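Local coordinates for protein fusolin (Unidentified entomopoxvirus, PDB 4OW5) that probably binds and oxidatively attacks chitin through a lytic polysaccharide monooxygenase-like domain, and crystallises in vivo as viral spindles that enhance virulence, at residues 37-42 against 58-63; 134-138 against 211-215; 149-155 against 169-175. One frame throughout, in Å; residues are numbered along the deposited sequence.

All three contacts belong to the monooxygenase-like domain. Contacts 2 and 3 form one continuous block, with centres about 10 Å apart: segments 149-155 and 211-215 are neighbouring strands of one sheet, and segment 134-138 packs on them from the other sheet. Tyr212 O and Tyr152 N, 2.8 Å apart, probably share a hydrogen bond, and the salt bridge Arg214 NH1 to Glu150 OE1 joins the two contacts. Contact 1, a helix pair, stands apart, its nearest atoms about 14 Å from contact 2. His1 and His144, copper or zinc ligands though no metal is bound here, lie beside contact 2 but away from contact 1, the side chain of Trp215 about 4 Å from that of His144.

Contact 1: 37-42 against 58-63; sequences AYQNVY and AAQYMF
Ala37 opens the contact with its backbone, its O lying 3.4 Å from CE of Met62. Tyr38 carries the largest share. CG stands anti to the backbone N (chi1 -177°), which lays the ring across the neighbouring helix with one face on Ala59. The methyl CB of Ala59 sits almost on the ring normal, 3.5 Å from the Tyr38 centroid, a CH-pi contact over the middle of the ring. The same methyl meets the Tyr38 backbone, so it is held between main chain and ring. Tyr38 also turns its edge to the face of Phe63 in a T-shaped pair, centroids 5.7 Å apart and planes at 84°. Gln60 runs alongside Tyr38 in the same direction, and its NE2 gives the tyrosine OH a weak, bent hydrogen bond of 3.3 Å; the firmer partner of that hydroxyl is Pro24 O. One turn on, Val41 splits its branches. CG1 rests against the backbone of Ala58 and Ala59, while CG2 meets Met62 CE at 3.5 Å, where the bend at the last torsion of the methionine turns its methyl back toward helix 32-47. Tyr42 adds a lighter touch, CB against the Ala59 methyl. The segment axes come within 8.4 Å at 140°, an approach consistent with the small Ala58 and Ala59 facing the partner. Helices 32-47 and 52-64, joined by a short connection, thus form an antiparallel helical hairpin, packed in the helical part of the domain beside its beta sandwich.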
loop_
_atom_site.group_PDB
_atom_site.type_symbol
_atom_site.label_atom_id
_atom_site.label_comp_id
_atom_site.label_asym_id
_atom_site.label_seq_id
_atom_site.Cartn_x
_atom_site.Cartn_y
_atom_site.Cartn_z
ATOM N N ALA A 37 -13.384 7.439 -16.376
ATOM C CA ALA A 37 -12.719 7.664 -17.684
ATOM C C ALA A 37 -13.777 7.867 -18.762
ATOM O O ALA A 37 -13.715 8.828 -19.527
ATOM C CB ALA A 37 -11.827 6.472 -18.027
ATOM N N TYR A 38 -14.788 6.971 -18.782
ATOM C CA TYR A 38 -15.896 7.041 -19.724
ATOM C C TYR A 38 -16.636 8.390 -19.586
ATOM O O TYR A 38 -16.820 9.122 -20.564
ATOM C CB TYR A 38 -16.863 5.871 -19.487
ATOM C CG TYR A 38 -18.016 5.818 -20.464
ATOM C CD1 TYR A 38 -19.088 6.699 -20.359
ATOM C CD2 TYR A 38 -18.036 4.885 -21.495
ATOM C CE1 TYR A 38 -20.160 6.639 -21.252
ATOM C CE2 TYR A 38 -19.088 4.824 -22.392
ATOM C CZ TYR A 38 -20.174 5.671 -22.237
ATOM O OH TYR A 38 -21.196 5.591 -23.131
ATOM N N GLN A 39 -17.031 8.695 -18.377
ATOM C CA GLN A 39 -17.807 9.903 -18.070
ATOM C C GLN A 39 -17.033 11.191 -18.302
ATOM O O GLN A 39 -17.648 12.191 -18.678
ATOM C CB GLN A 39 -18.385 9.834 -16.661
ATOM C CG GLN A 39 -19.500 8.770 -16.650
ATOM C CD GLN A 39 -20.161 8.496 -15.325
ATOM O OE1 GLN A 39 -19.764 8.994 -14.274
ATOM N NE2 GLN A 39 -21.227 7.711 -15.364
ATOM N N ASN A 40 -15.713 11.179 -18.198
ATOM C CA ASN A 40 -14.967 12.382 -18.502
ATOM C C ASN A 40 -15.095 12.715 -19.987
ATOM O O ASN A 40 -15.336 13.871 -20.350
ATOM C CB ASN A 40 -13.476 12.255 -18.134
ATOM C CG ASN A 40 -13.077 13.144 -16.989
ATOM O OD1 ASN A 40 -13.869 13.423 -16.091
ATOM N ND2 ASN A 40 -11.899 13.717 -17.047
ATOM N N VAL A 41 -14.967 11.706 -20.837
ATOM C CA VAL A 41 -15.072 11.930 -22.285
ATOM C C VAL A 41 -16.518 12.281 -22.640
ATOM O O VAL A 41 -16.741 13.226 -23.382
ATOM C CB VAL A 41 -14.559 10.730 -23.077
ATOM C CG1 VAL A 41 -14.845 10.919 -24.568
ATOM C CG2 VAL A 41 -13.063 10.543 -22.823
ATOM N N TYR A 42 -17.478 11.535 -22.120
ATOM C CA TYR A 42 -18.898 11.816 -22.319
ATOM C C TYR A 42 -19.223 13.283 -21.895
ATOM O O TYR A 42 -19.776 14.050 -22.687
ATOM C CB TYR A 42 -19.720 10.814 -21.495
ATOM C CG TYR A 42 -21.224 10.945 -21.608
ATOM C CD1 TYR A 42 -21.961 11.561 -20.611
ATOM C CD2 TYR A 42 -21.916 10.340 -22.645
ATOM C CE1 TYR A 42 -23.348 11.665 -20.692
ATOM C CE2 TYR A 42 -23.310 10.442 -22.749
ATOM C CZ TYR A 42 -24.020 11.117 -21.772
ATOM O OH TYR A 42 -25.385 11.205 -21.865
ATOM N N ALA A 58 -18.329 8.981 -28.521
ATOM C CA ALA A 58 -16.943 9.364 -28.239
ATOM C C ALA A 58 -16.383 8.536 -27.099
ATOM O O ALA A 58 -15.291 7.978 -27.243
ATOM C CB ALA A 58 -16.859 10.850 -27.919
ATOM N N ALA A 59 -17.136 8.397 -26.014
ATOM C CA ALA A 59 -16.707 7.625 -24.831
ATOM C C ALA A 59 -16.672 6.115 -25.135
ATOM O O ALA A 59 -15.756 5.421 -24.685
ATOM C CB ALA A 59 -17.620 7.904 -23.653
ATOM N N GLN A 60 -17.637 5.615 -25.911
ATOM C CA GLN A 60 -17.654 4.185 -26.258
ATOM C C GLN A 60 -16.526 3.871 -27.230
ATOM O O GLN A 60 -15.939 2.796 -27.114
ATOM C CB GLN A 60 -19.006 3.723 -26.823
ATOM C CG GLN A 60 -20.068 3.743 -25.761
ATOM C CD GLN A 60 -21.464 3.525 -26.261
ATOM O OE1 GLN A 60 -21.707 3.386 -27.449
ATOM N NE2 GLN A 60 -22.410 3.503 -25.335
ATOM N N TYR A 61 -16.176 4.815 -28.126
ATOM C CA TYR A 61 -15.057 4.649 -29.063
ATOM C C TYR A 61 -13.746 4.472 -28.296
ATOM O O TYR A 61 -12.898 3.660 -28.675
ATOM C CB TYR A 61 -14.959 5.844 -30.016
ATOM C CG TYR A 61 -13.800 5.796 -30.983
ATOM C CD1 TYR A 61 -12.574 6.363 -30.655
ATOM C CD2 TYR A 61 -13.975 5.344 -32.285
ATOM C CE1 TYR A 61 -11.524 6.383 -31.559
ATOM C CE2 TYR A 61 -12.923 5.344 -33.200
ATOM C CZ TYR A 61 -11.710 5.903 -32.847
ATOM O OH TYR A 61 -10.688 5.958 -33.759
ATOM N N MET A 62 -13.579 5.220 -27.215
ATOM C CA MET A 62 -12.378 5.091 -26.375
ATOM C C MET A 62 -12.236 3.642 -25.829
ATOM O O MET A 62 -11.133 3.089 -25.803
ATOM C CB MET A 62 -12.457 6.127 -25.239
ATOM C CG MET A 62 -11.444 5.929 -24.168
ATOM S SD MET A 62 -11.496 7.148 -22.815
ATOM C CE MET A 62 -13.149 7.072 -22.378
ATOM N N PHE A 63 -13.330 3.032 -25.386
ATOM C CA PHE A 63 -13.288 1.655 -24.860
ATOM C C PHE A 63 -13.170 0.577 -25.964
ATOM O O PHE A 63 -12.411 -0.404 -25.820
ATOM C CB PHE A 63 -14.558 1.364 -24.031
ATOM C CG PHE A 63 -14.546 1.836 -22.605
ATOM C CD1 PHE A 63 -14.179 3.128 -22.286
ATOM C CD2 PHE A 63 -15.047 1.040 -21.599
ATOM C CE1 PHE A 63 -14.197 3.568 -20.960
ATOM C CE2 PHE A 63 -15.140 1.504 -20.298
ATOM C CZ PHE A 63 -14.658 2.740 -19.977
#

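Contact 2: 134-138 against 211-215; sequences IEFEF and LYVRW
This is face-to-face packing between two beta sheets, in the core of the fibronectin type III-like sandwich of the monooxygenase domain. No hydrogen bond joins the segments; their axes stay 10.6 Å apart, crossing at -50°, and alternate side chains fill the gap. At one end Ile134 and Leu211 meet tip to tip, CD1 to CD1 at 4.0 Å. The same Leu211 methyl also touches CZ of Phe136, 3.8 Å away, while Ile134 CD1 lies over one face of that phenylalanine. Val213 sits between the two phenylalanines: CG2 approaches Phe136 CE1, and CG1 approaches CD2 of Phe138. At the other end Phe138, its CG swung anti to the backbone N (chi1 -169°), reaches Trp215, CE1 to CE3 at 3.3 Å. These aromatic side chains run nearly at right angles to each other, their ring planes inclined at 61°. The indole NH of Trp215 is held by Ser147 OG, and its ring stacks on Phe149, close to His144 of the metal site. Strand 131-140 lies between strands 2-6 and 194-203 in its sheet; strand 209-217 lies between 147-154 and 223-234 in the other.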
loop_
_atom_site.group_PDB
_atom_site.type_symbol
_atom_site.label_atom_id
_atom_site.label_comp_id
_atom_site.label_asym_id
_atom_site.label_seq_id
_atom_site.Cartn_x
_atom_site.Cartn_y
_atom_site.Cartn_z
ATOM N N ILE A 134 8.357 -11.130 -14.568
ATOM C CA ILE A 134 7.009 -11.343 -15.056
ATOM C C ILE A 134 7.130 -11.695 -16.524
ATOM O O ILE A 134 7.878 -11.048 -17.253
ATOM C CB ILE A 134 6.004 -10.198 -14.788
ATOM C CG1 ILE A 134 6.099 -9.039 -15.768
ATOM C CG2 ILE A 134 6.083 -9.749 -13.346
ATOM C CD1 ILE A 134 4.984 -7.970 -15.564
ATOM N N GLU A 135 6.346 -12.670 -16.971
ATOM C CA GLU A 135 6.333 -12.974 -18.374
ATOM C C GLU A 135 5.225 -12.139 -19.038
ATOM O O GLU A 135 4.058 -12.475 -18.958
ATOM C CB GLU A 135 6.182 -14.461 -18.646
ATOM C CG GLU A 135 6.357 -14.775 -20.116
ATOM C CD GLU A 135 6.003 -16.200 -20.478
ATOM O OE1 GLU A 135 4.839 -16.604 -20.243
ATOM O OE2 GLU A 135 6.849 -16.873 -21.107
ATOM N N PHE A 136 5.621 -11.074 -19.695
ATOM C CA PHE A 136 4.738 -10.207 -20.439
ATOM C C PHE A 136 4.067 -10.962 -21.558
ATOM O O PHE A 136 4.721 -11.760 -22.232
ATOM C CB PHE A 136 5.494 -9.003 -21.054
ATOM C CG PHE A 136 5.737 -7.865 -20.109
ATOM C CD1 PHE A 136 4.838 -6.824 -20.016
ATOM C CD2 PHE A 136 6.882 -7.826 -19.326
ATOM C CE1 PHE A 136 5.074 -5.750 -19.162
ATOM C CE2 PHE A 136 7.106 -6.762 -18.450
ATOM C CZ PHE A 136 6.215 -5.720 -18.396
ATOM N N GLU A 137 2.784 -10.695 -21.777
ATOM C CA GLU A 137 2.038 -11.205 -22.926
ATOM C C GLU A 137 1.363 -10.022 -23.594
ATOM O O GLU A 137 0.613 -9.269 -22.948
ATOM C CB GLU A 137 1.011 -12.298 -22.533
ATOM C CG GLU A 137 0.440 -12.998 -23.754
ATOM C CD GLU A 137 -0.728 -13.933 -23.509
ATOM O OE1 GLU A 137 -1.744 -13.467 -22.949
ATOM O OE2 GLU A 137 -0.668 -15.103 -23.952
ATOM N N PHE A 138 1.727 -9.771 -24.838
ATOM C CA PHE A 138 1.130 -8.732 -25.655
ATOM C C PHE A 138 0.336 -9.445 -26.766
ATOM O O PHE A 138 0.875 -10.310 -27.472
ATOM C CB PHE A 138 2.187 -7.778 -26.189
ATOM C CG PHE A 138 1.579 -6.547 -26.808
ATOM C CD1 PHE A 138 1.188 -6.541 -28.135
ATOM C CD2 PHE A 138 1.377 -5.394 -26.055
ATOM C CE1 PHE A 138 0.564 -5.422 -28.688
ATOM C CE2 PHE A 138 0.826 -4.257 -26.634
ATOM C CZ PHE A 138 0.399 -4.286 -27.946
ATOM N N LEU A 211 3.311 0.216 -15.583
ATOM C CA LEU A 211 4.198 -0.309 -16.616
ATOM C C LEU A 211 3.692 0.291 -17.917
ATOM O O LEU A 211 2.476 0.344 -18.112
ATOM C CB LEU A 211 4.213 -1.848 -16.657
ATOM C CG LEU A 211 4.822 -2.498 -15.407
ATOM C CD1 LEU A 211 4.637 -3.969 -15.379
ATOM C CD2 LEU A 211 6.283 -2.176 -15.281
ATOM N N TYR A 212 4.578 0.893 -18.696
ATOM C CA TYR A 212 4.243 1.511 -19.970
ATOM C C TYR A 212 4.886 0.706 -21.098
ATOM O O TYR A 212 6.078 0.457 -21.056
ATOM C CB TYR A 212 4.708 2.946 -19.996
ATOM C CG TYR A 212 4.077 3.820 -21.062
ATOM C CD1 TYR A 212 2.691 3.912 -21.188
ATOM C CD2 TYR A 212 4.862 4.551 -21.946
ATOM C CE1 TYR A 212 2.109 4.738 -22.136
ATOM C CE2 TYR A 212 4.290 5.425 -22.859
ATOM C CZ TYR A 212 2.916 5.495 -22.974
ATOM O OH TYR A 212 2.380 6.403 -23.838
ATOM N N VAL A 213 4.081 0.241 -22.039
ATOM C CA VAL A 213 4.542 -0.604 -23.150
ATOM C C VAL A 213 4.285 0.112 -24.463
ATOM O O VAL A 213 3.148 0.526 -24.757
ATOM C CB VAL A 213 3.850 -1.980 -23.155
ATOM C CG1 VAL A 213 4.303 -2.831 -24.351
ATOM C CG2 VAL A 213 4.120 -2.733 -21.864
ATOM N N ARG A 214 5.342 0.179 -25.266
ATOM C CA ARG A 214 5.352 0.731 -26.595
ATOM C C ARG A 214 5.631 -0.390 -27.588
ATOM O O ARG A 214 6.646 -1.065 -27.450
ATOM C CB ARG A 214 6.439 1.788 -26.710
ATOM C CG ARG A 214 6.484 2.419 -28.094
ATOM C CD ARG A 214 7.668 3.329 -28.201
ATOM N NE ARG A 214 7.778 3.930 -29.526
ATOM C CZ ARG A 214 8.912 4.366 -30.077
ATOM N NH1 ARG A 214 10.065 4.268 -29.420
ATOM N NH2 ARG A 214 8.900 4.915 -31.281
ATOM N N TRP A 215 4.751 -0.602 -28.552
ATOM C CA TRP A 215 4.925 -1.589 -29.627
ATOM C C TRP A 215 5.053 -0.776 -30.897
ATOM O O TRP A 215 4.086 -0.146 -31.330
ATOM C CB TRP A 215 3.779 -2.600 -29.703
ATOM C CG TRP A 215 3.914 -3.561 -30.855
ATOM C CD1 TRP A 215 5.065 -4.103 -31.352
ATOM C CD2 TRP A 215 2.845 -4.135 -31.614
ATOM N NE1 TRP A 215 4.777 -4.953 -32.389
ATOM C CE2 TRP A 215 3.424 -4.991 -32.575
ATOM C CE3 TRP A 215 1.452 -4.008 -31.578
ATOM C CZ2 TRP A 215 2.656 -5.698 -33.514
ATOM C CZ3 TRP A 215 0.691 -4.710 -32.510
ATOM C CH2 TRP A 215 1.293 -5.534 -33.469
#

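Contact 3: 149-155 against 169-175; sequences FEIYITV and QLINIFT. With EDO (1,2-ethanediol), chain B.
Ile151 is held tightly by three backbone bonds where it faces Ile173 and Phe174, Ile151 N giving a 2.9 Å bond to Phe174 O. Ile151 O is gripped twice in return, by Ile173 N at 2.9 Å and nearly straight (168°), and by Phe174 N at 3.3 Å and more bent. Two residues facing one make a classic beta bulge. Beyond it the ladder is regular: Ile153 and Ile171 exchange a pair of bonds, and Val155 N closes on Gln169 O at 2.7 Å. On the face of Ile151 and Ile153, the methyl CG2 of Ile153 meets CG2 of Ile173, while Ile151 CB packs against Phe174 CB. Ile173, within the bulge, touches Val200 and Ile202 of strand 194-203 in the opposite sheet. The pair thus forms the margin of one sheet of the sandwich: strand 147-154 is hydrogen-bonded on its other flank to strand 209-217, and Phe149 meets Tyr196 of the opposite sheet edge-to-face.

The face of Glu150 and Tyr152 is more polar. Asn172 lies across the Tyr152 ring, its ND2 3.5 Å above one face and toward the rim, with amide and ring planes 73° apart. That nitrogen bonds to Phe174 O from above the carbonyl plane, on the opposite side from Ile151 N, so the carbonyl of the bulge has two donors. Solvent reaches this side at Thr175. Its OG1 donates to Asn172 OD1 at 2.8 Å, and a water bridges it to Glu150 OE2, whose partner carboxylate oxygen OE1 is in the salt bridge with Arg214. A 1,2-ethanediol, probably from the crystallisation liquor, sets its O1 3.0 Å from Asn172 OD1.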
loop_
_atom_site.group_PDB
_atom_site.type_symbol
_atom_site.label_atom_id
_atom_site.label_comp_id
_atom_site.label_asym_id
_atom_site.label_seq_id
_atom_site.Cartn_x
_atom_site.Cartn_y
_atom_site.Cartn_z
ATOM N N PHE A 149 9.694 -3.575 -29.235
ATOM C CA PHE A 149 9.011 -3.124 -28.022
ATOM C C PHE A 149 9.919 -2.346 -27.135
ATOM O O PHE A 149 11.134 -2.545 -27.146
ATOM C CB PHE A 149 8.501 -4.318 -27.203
ATOM C CG PHE A 149 7.285 -4.998 -27.759
ATOM C CD1 PHE A 149 7.391 -5.908 -28.802
ATOM C CD2 PHE A 149 6.032 -4.778 -27.202
ATOM C CE1 PHE A 149 6.264 -6.532 -29.313
ATOM C CE2 PHE A 149 4.911 -5.409 -27.707
ATOM C CZ PHE A 149 5.026 -6.248 -28.786
ATOM N N GLU A 150 9.319 -1.473 -26.346
ATOM C CA GLU A 150 9.971 -0.787 -25.247
ATOM C C GLU A 150 9.062 -0.908 -24.077
ATOM O O GLU A 150 7.855 -0.771 -24.248
ATOM C CB GLU A 150 10.291 0.667 -25.545
ATOM C CG GLU A 150 11.248 0.832 -26.685
ATOM C CD GLU A 150 11.625 2.265 -26.965
ATOM O OE1 GLU A 150 10.735 3.134 -26.849
ATOM O OE2 GLU A 150 12.787 2.517 -27.351
ATOM N N ILE A 151 9.607 -1.235 -22.906
ATOM C CA ILE A 151 8.816 -1.354 -21.680
ATOM C C ILE A 151 9.456 -0.437 -20.670
ATOM O O ILE A 151 10.690 -0.421 -20.532
ATOM C CB ILE A 151 8.702 -2.810 -21.174
ATOM C CG1 ILE A 151 8.207 -3.758 -22.291
ATOM C CG2 ILE A 151 7.821 -2.892 -19.904
ATOM C CD1 ILE A 151 8.136 -5.249 -21.868
ATOM N N TYR A 152 8.611 0.337 -19.991
ATOM C CA TYR A 152 8.984 1.281 -18.964
ATOM C C TYR A 152 8.265 1.016 -17.672
ATOM O O TYR A 152 7.157 0.504 -17.686
ATOM C CB TYR A 152 8.663 2.715 -19.391
ATOM C CG TYR A 152 9.341 3.146 -20.668
ATOM C CD1 TYR A 152 10.497 3.914 -20.636
ATOM C CD2 TYR A 152 8.795 2.843 -21.909
ATOM C CE1 TYR A 152 11.118 4.335 -21.802
ATOM C CE2 TYR A 152 9.403 3.262 -23.086
ATOM C CZ TYR A 152 10.585 3.985 -23.029
ATOM O OH TYR A 152 11.218 4.426 -24.156
ATOM N N ILE A 153 8.866 1.435 -16.558
ATOM C CA ILE A 153 8.281 1.359 -15.222
ATOM C C ILE A 153 8.324 2.761 -14.617
ATOM O O ILE A 153 9.319 3.494 -14.785
ATOM C CB ILE A 153 8.944 0.310 -14.284
ATOM C CG1 ILE A 153 8.155 0.216 -12.956
ATOM C CG2 ILE A 153 10.424 0.655 -13.986
ATOM C CD1 ILE A 153 8.544 -0.918 -12.091
ATOM N N THR A 154 7.260 3.132 -13.922
ATOM C CA THR A 154 7.241 4.422 -13.254
ATOM C C THR A 154 8.324 4.496 -12.137
ATOM O O THR A 154 8.666 3.492 -11.508
ATOM C CB THR A 154 5.877 4.773 -12.689
ATOM O OG1 THR A 154 5.345 3.636 -12.009
ATOM C CG2 THR A 154 4.915 5.294 -13.757
ATOM N N VAL A 155 8.840 5.692 -11.942
ATOM C CA VAL A 155 9.829 6.009 -10.898
ATOM C C VAL A 155 9.184 5.746 -9.531
ATOM O O VAL A 155 7.965 5.858 -9.416
ATOM C CB VAL A 155 10.405 7.444 -10.981
ATOM C CG1 VAL A 155 11.177 7.674 -12.284
ATOM C CG2 VAL A 155 9.329 8.515 -10.781
ATOM N N GLN A 169 8.736 10.559 -15.589
ATOM C CA GLN A 169 8.508 9.596 -14.513
ATOM C C GLN A 169 8.673 8.140 -14.936
ATOM O O GLN A 169 8.364 7.277 -14.123
ATOM C CB GLN A 169 7.084 9.746 -13.960
ATOM C CG GLN A 169 6.881 11.071 -13.258
ATOM C CD GLN A 169 5.424 11.193 -12.896
ATOM O OE1 GLN A 169 4.549 11.330 -13.784
ATOM N NE2 GLN A 169 5.129 11.026 -11.619
ATOM N N LEU A 170 9.159 7.865 -16.156
ATOM C CA LEU A 170 9.334 6.529 -16.711
ATOM C C LEU A 170 10.817 6.144 -16.883
ATOM O O LEU A 170 11.600 6.921 -17.389
ATOM C CB LEU A 170 8.636 6.450 -18.094
ATOM C CG LEU A 170 7.116 6.424 -18.047
ATOM C CD1 LEU A 170 6.547 6.526 -19.443
ATOM C CD2 LEU A 170 6.602 5.243 -17.250
ATOM N N ILE A 171 11.160 4.914 -16.500
ATOM C CA ILE A 171 12.481 4.310 -16.608
ATOM C C ILE A 171 12.395 3.144 -17.580
ATOM O O ILE A 171 11.596 2.228 -17.340
ATOM C CB ILE A 171 12.967 3.781 -15.218
ATOM C CG1 ILE A 171 13.085 4.926 -14.163
ATOM C CG2 ILE A 171 14.323 3.050 -15.372
ATOM C CD1 ILE A 171 13.048 4.412 -12.771
ATOM N N ASN A 172 13.232 3.137 -18.629
ATOM C CA ASN A 172 13.241 2.031 -19.579
ATOM C C ASN A 172 13.844 0.771 -18.932
ATOM O O ASN A 172 14.939 0.830 -18.372
ATOM C CB ASN A 172 14.014 2.396 -20.833
ATOM C CG ASN A 172 13.888 1.331 -21.880
ATOM O OD1 ASN A 172 14.751 0.474 -22.006
ATOM N ND2 ASN A 172 12.703 1.174 -22.455
ATOM N N ILE A 173 13.125 -0.335 -18.986
ATOM C CA ILE A 173 13.589 -1.618 -18.442
ATOM C C ILE A 173 13.677 -2.699 -19.531
ATOM O O ILE A 173 14.180 -3.776 -19.242
ATOM C CB ILE A 173 12.753 -2.119 -17.248
ATOM C CG1 ILE A 173 11.294 -2.397 -17.633
ATOM C CG2 ILE A 173 12.887 -1.137 -16.071
ATOM C CD1 ILE A 173 10.433 -2.976 -16.504
ATOM N N PHE A 174 13.268 -2.394 -20.763
ATOM C CA PHE A 174 13.365 -3.317 -21.883
ATOM C C PHE A 174 13.271 -2.564 -23.217
ATOM O O PHE A 174 12.382 -1.740 -23.410
ATOM C CB PHE A 174 12.269 -4.415 -21.842
ATOM C CG PHE A 174 12.363 -5.432 -22.965
ATOM C CD1 PHE A 174 11.810 -5.168 -24.215
ATOM C CD2 PHE A 174 12.908 -6.693 -22.742
ATOM C CE1 PHE A 174 11.852 -6.113 -25.233
ATOM C CE2 PHE A 174 12.932 -7.657 -23.759
ATOM C CZ PHE A 174 12.452 -7.345 -25.013
ATOM N N THR A 175 14.154 -2.904 -24.157
ATOM C CA THR A 175 14.123 -2.366 -25.508
ATOM C C THR A 175 14.599 -3.434 -26.458
ATOM O O THR A 175 15.723 -3.871 -26.308
ATOM C CB THR A 175 15.005 -1.124 -25.659
ATOM O OG1 THR A 175 14.635 -0.147 -24.714
ATOM C CG2 THR A 175 14.945 -0.555 -27.062
HETATM C C1 EDO B . 17.248 -1.373 -21.041
HETATM O O1 EDO B . 17.197 -0.120 -20.398
HETATM C C2 EDO B . 17.462 -1.207 -22.553
HETATM O O2 EDO B . 18.244 -0.060 -22.820
HETATM O O HOH W 1 14.948 2.663 -25.148
#